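Long-range contact in macromomycin (Streptomyces macromomyceticus, PDB 2MCM), which binds non-covalently the cytotoxic chromophore of the antibiotic auromomycin, which intercalates weakly into DNA and breaks its strands: residues Q16-S21 / L66-S71. Numbering follows the deposited sequence.
Sequences QTVTVS and LKVHSS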
ATOM      1  N   GLN A  16      -4.772  12.670   2.573  1.00  8.93           N
ATOM      2  CA  GLN A  16      -5.451  12.614   1.296  1.00  9.18           C
ATOM      3  C   GLN A  16      -5.950  11.226   0.935  1.00  8.66           C
ATOM      4  O   GLN A  16      -5.191  10.204   1.228  1.00  9.73           O
ATOM      5  CB  GLN A  16      -4.530  13.068   0.107  1.00  8.67           C
ATOM      6  CG  GLN A  16      -5.309  13.221  -1.194  1.00  9.26           C
ATOM      7  CD  GLN A  16      -4.540  14.120  -2.185  1.00  8.79           C
ATOM      8  OE1 GLN A  16      -3.473  14.574  -1.830  1.00 11.89           O
ATOM      9  NE2 GLN A  16      -5.115  14.413  -3.331  1.00 12.05           N
ATOM     10  N   THR A  17      -7.084  11.067   0.367  1.00  9.18           N
ATOM     11  CA  THR A  17      -7.602   9.761  -0.032  1.00  9.40           C
ATOM     12  C   THR A  17      -7.143   9.508  -1.461  1.00 11.69           C
ATOM     13  O   THR A  17      -7.396  10.384  -2.302  1.00 12.11           O
ATOM     14  CB  THR A  17      -9.196   9.709  -0.044  1.00 11.73           C
ATOM     15  OG1 THR A  17      -9.552   9.903   1.334  1.00 12.61           O
ATOM     16  CG2 THR A  17      -9.692   8.312  -0.507  1.00 13.03           C
ATOM     17  N   VAL A  18      -6.539   8.339  -1.722  1.00  9.94           N
ATOM     18  CA  VAL A  18      -6.177   8.063  -3.161  1.00 10.80           C
ATOM     19  C   VAL A  18      -6.967   6.829  -3.584  1.00  9.15           C
ATOM     20  O   VAL A  18      -7.518   6.126  -2.676  1.00 10.31           O
ATOM     21  CB  VAL A  18      -4.671   7.844  -3.289  1.00 10.34           C
ATOM     22  CG1 VAL A  18      -3.818   9.040  -2.891  1.00 12.46           C
ATOM     23  CG2 VAL A  18      -4.184   6.601  -2.569  1.00 11.71           C
ATOM     24  N   THR A  19      -7.077   6.541  -4.859  1.00 10.08           N
ATOM     25  CA  THR A  19      -7.798   5.347  -5.278  1.00 10.85           C
ATOM     26  C   THR A  19      -6.732   4.328  -5.813  1.00 10.44           C
ATOM     27  O   THR A  19      -5.947   4.813  -6.652  1.00 11.05           O
ATOM     28  CB  THR A  19      -8.809   5.682  -6.425  1.00 13.33           C
ATOM     29  OG1 THR A  19      -9.769   6.644  -5.836  1.00 15.64           O
ATOM     30  CG2 THR A  19      -9.488   4.432  -7.018  1.00 13.77           C
ATOM     31  N   VAL A  20      -6.794   3.165  -5.305  1.00 10.07           N
ATOM     32  CA  VAL A  20      -5.843   2.094  -5.795  1.00 10.05           C
ATOM     33  C   VAL A  20      -6.649   1.218  -6.725  1.00 10.51           C
ATOM     34  O   VAL A  20      -7.642   0.614  -6.265  1.00 11.99           O
ATOM     35  CB  VAL A  20      -5.302   1.309  -4.615  1.00 11.26           C
ATOM     36  CG1 VAL A  20      -4.350   0.170  -5.104  1.00 12.27           C
ATOM     37  CG2 VAL A  20      -4.584   2.163  -3.601  1.00 11.76           C
ATOM     38  N   SER A  21      -6.322   1.091  -7.981  1.00 10.78           N
ATOM     39  CA  SER A  21      -7.016   0.260  -8.968  1.00 12.49           C
ATOM     40  C   SER A  21      -6.028  -0.838  -9.449  1.00 12.59           C
ATOM     41  O   SER A  21      -4.945  -0.466  -9.930  1.00 13.48           O
ATOM     42  CB  SER A  21      -7.460   0.946 -10.246  1.00 16.17           C
ATOM     43  OG  SER A  21      -8.239   2.072  -9.872  1.00 22.21           O
ATOM     44  N   LEU A  66      -7.766   4.497  -0.201  1.00  7.53           N
ATOM     45  CA  LEU A  66      -6.750   4.412   0.805  1.00  7.55           C
ATOM     46  C   LEU A  66      -6.377   5.818   1.293  1.00  8.77           C
ATOM     47  O   LEU A  66      -6.083   6.640   0.425  1.00  8.88           O
ATOM     48  CB  LEU A  66      -5.481   3.666   0.202  1.00  9.77           C
ATOM     49  CG  LEU A  66      -4.301   3.592   1.133  1.00 10.12           C
ATOM     50  CD1 LEU A  66      -4.514   2.690   2.318  1.00 11.08           C
ATOM     51  CD2 LEU A  66      -3.038   3.119   0.361  1.00 10.85           C
ATOM     52  N   LYS A  67      -6.399   6.026   2.609  1.00  8.53           N
ATOM     53  CA  LYS A  67      -5.977   7.363   3.092  1.00 10.42           C
ATOM     54  C   LYS A  67      -4.475   7.342   3.299  1.00 10.01           C
ATOM     55  O   LYS A  67      -3.996   6.433   4.074  1.00 12.67           O
ATOM     56  CB  LYS A  67      -6.758   7.662   4.392  1.00 12.51           C
ATOM     57  CG  LYS A  67      -6.644   9.182   4.672  1.00 17.31           C
ATOM     58  CD  LYS A  67      -7.490   9.586   5.899  1.00 20.00           C
ATOM     59  CE  LYS A  67      -8.967   9.295   5.682  1.00 22.60           C
ATOM     60  NZ  LYS A  67      -9.808   9.901   6.823  1.00 25.24           N
ATOM     61  N   VAL A  68      -3.714   8.250   2.741  1.00  9.06           N
ATOM     62  CA  VAL A  68      -2.245   8.242   2.911  1.00  9.45           C
ATOM     63  C   VAL A  68      -1.783   9.395   3.768  1.00 10.65           C
ATOM     64  O   VAL A  68      -2.471  10.437   3.892  1.00 10.44           O
ATOM     65  CB  VAL A  68      -1.481   8.277   1.546  1.00 11.14           C
ATOM     66  CG1 VAL A  68      -1.789   6.981   0.784  1.00 12.34           C
ATOM     67  CG2 VAL A  68      -1.808   9.540   0.764  1.00 12.29           C
ATOM     68  N   HIS A  69      -0.639   9.229   4.374  1.00  9.62           N
ATOM     69  CA  HIS A  69      -0.070  10.235   5.282  1.00 10.92           C
ATOM     70  C   HIS A  69       1.414  10.435   4.981  1.00 10.41           C
ATOM     71  O   HIS A  69       2.125   9.535   4.543  1.00 10.62           O
ATOM     72  CB  HIS A  69      -0.243   9.797   6.760  1.00 12.07           C
ATOM     73  CG  HIS A  69      -1.707   9.628   7.147  1.00 13.47           C
ATOM     74  ND1 HIS A  69      -2.447   8.529   7.065  1.00 14.89           N
ATOM     75  CD2 HIS A  69      -2.539  10.620   7.598  1.00 14.81           C
ATOM     76  CE1 HIS A  69      -3.706   8.786   7.466  1.00 16.80           C
ATOM     77  NE2 HIS A  69      -3.763  10.069   7.801  1.00 15.36           N
ATOM     78  N   SER A  70       1.817  11.697   5.156  1.00 10.38           N
ATOM     79  CA  SER A  70       3.234  12.003   4.785  1.00 11.84           C
ATOM     80  C   SER A  70       4.217  11.408   5.736  1.00 12.33           C
ATOM     81  O   SER A  70       5.398  11.274   5.336  1.00 13.04           O
ATOM     82  CB  SER A  70       3.463  13.505   4.544  1.00 14.05           C
ATOM     83  OG  SER A  70       3.078  14.172   5.736  1.00 14.97           O
ATOM     84  N   SER A  71       3.810  11.089   6.944  1.00 11.64           N
ATOM     85  CA  SER A  71       4.665  10.389   7.925  1.00 13.02           C
ATOM     86  C   SER A  71       3.731   9.357   8.556  1.00 13.25           C
ATOM     87  O   SER A  71       2.504   9.671   8.746  1.00 13.48           O
ATOM     88  CB  SER A  71       5.292  11.253   8.990  1.00 13.56           C
ATOM     89  OG  SER A  71       6.239  12.161   8.429  0.60 16.05           O
TER
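Antiparallel strand pairing joins Val18 to Leu66 and Thr17 to Lys67 in the three-stranded sheet of the immunoglobulin-like beta sandwich of the neocarzinostatin family. Strand 16-23 is the middle strand and strand 62-68 one outer strand; strand 3-7 flanks the other side. The short axes approach to 4.6 Å at 135°, a departure from 180° consistent with a strongly twisted pair.

Three backbone bonds define the register. Val18 and Leu66 form a hydrogen-bonded pair: Val18 N donates to Leu66 O over 2.8 Å, and Leu66 N returns a bond of 3.0 Å to Val18 O. The third runs from Val68 N to Gln16 O, nearly straight at hydrogen (171°). Between them Thr17 and Lys67 make a non-hydrogen-bonded pair, its CA atoms just 4.3 Å apart. Here Thr17 CA lies 3.5 Å from Leu66 O in a CA-H...O contact, with a matching one from Lys67 CA to Gln16 O.

The two faces differ in burial. The side chains of Thr17 and Lys67 lie on the exposed face; the backbone N of Lys67, turned away from strand 16-23, bonds a diol probably left from crystallisation. Val18, Val20, Leu66 and Val68 are buried on the other, with Val18 and Val20 also touching Val6 and Val4 of strand 3-7, and Val68 reaching Phe111. Within this apolar patch Val20 CG2 meets Leu66 CB at 4.2 Å. Val18 CG1 is anti to the carbonyl carbon (chi1 -62°), and the other methyl, CG2, falls between the backbone N and the carbonyl carbon and crosses the strand gap to Val68 CG1 at 4.1 Å, the two valine side chains meeting at about a right angle.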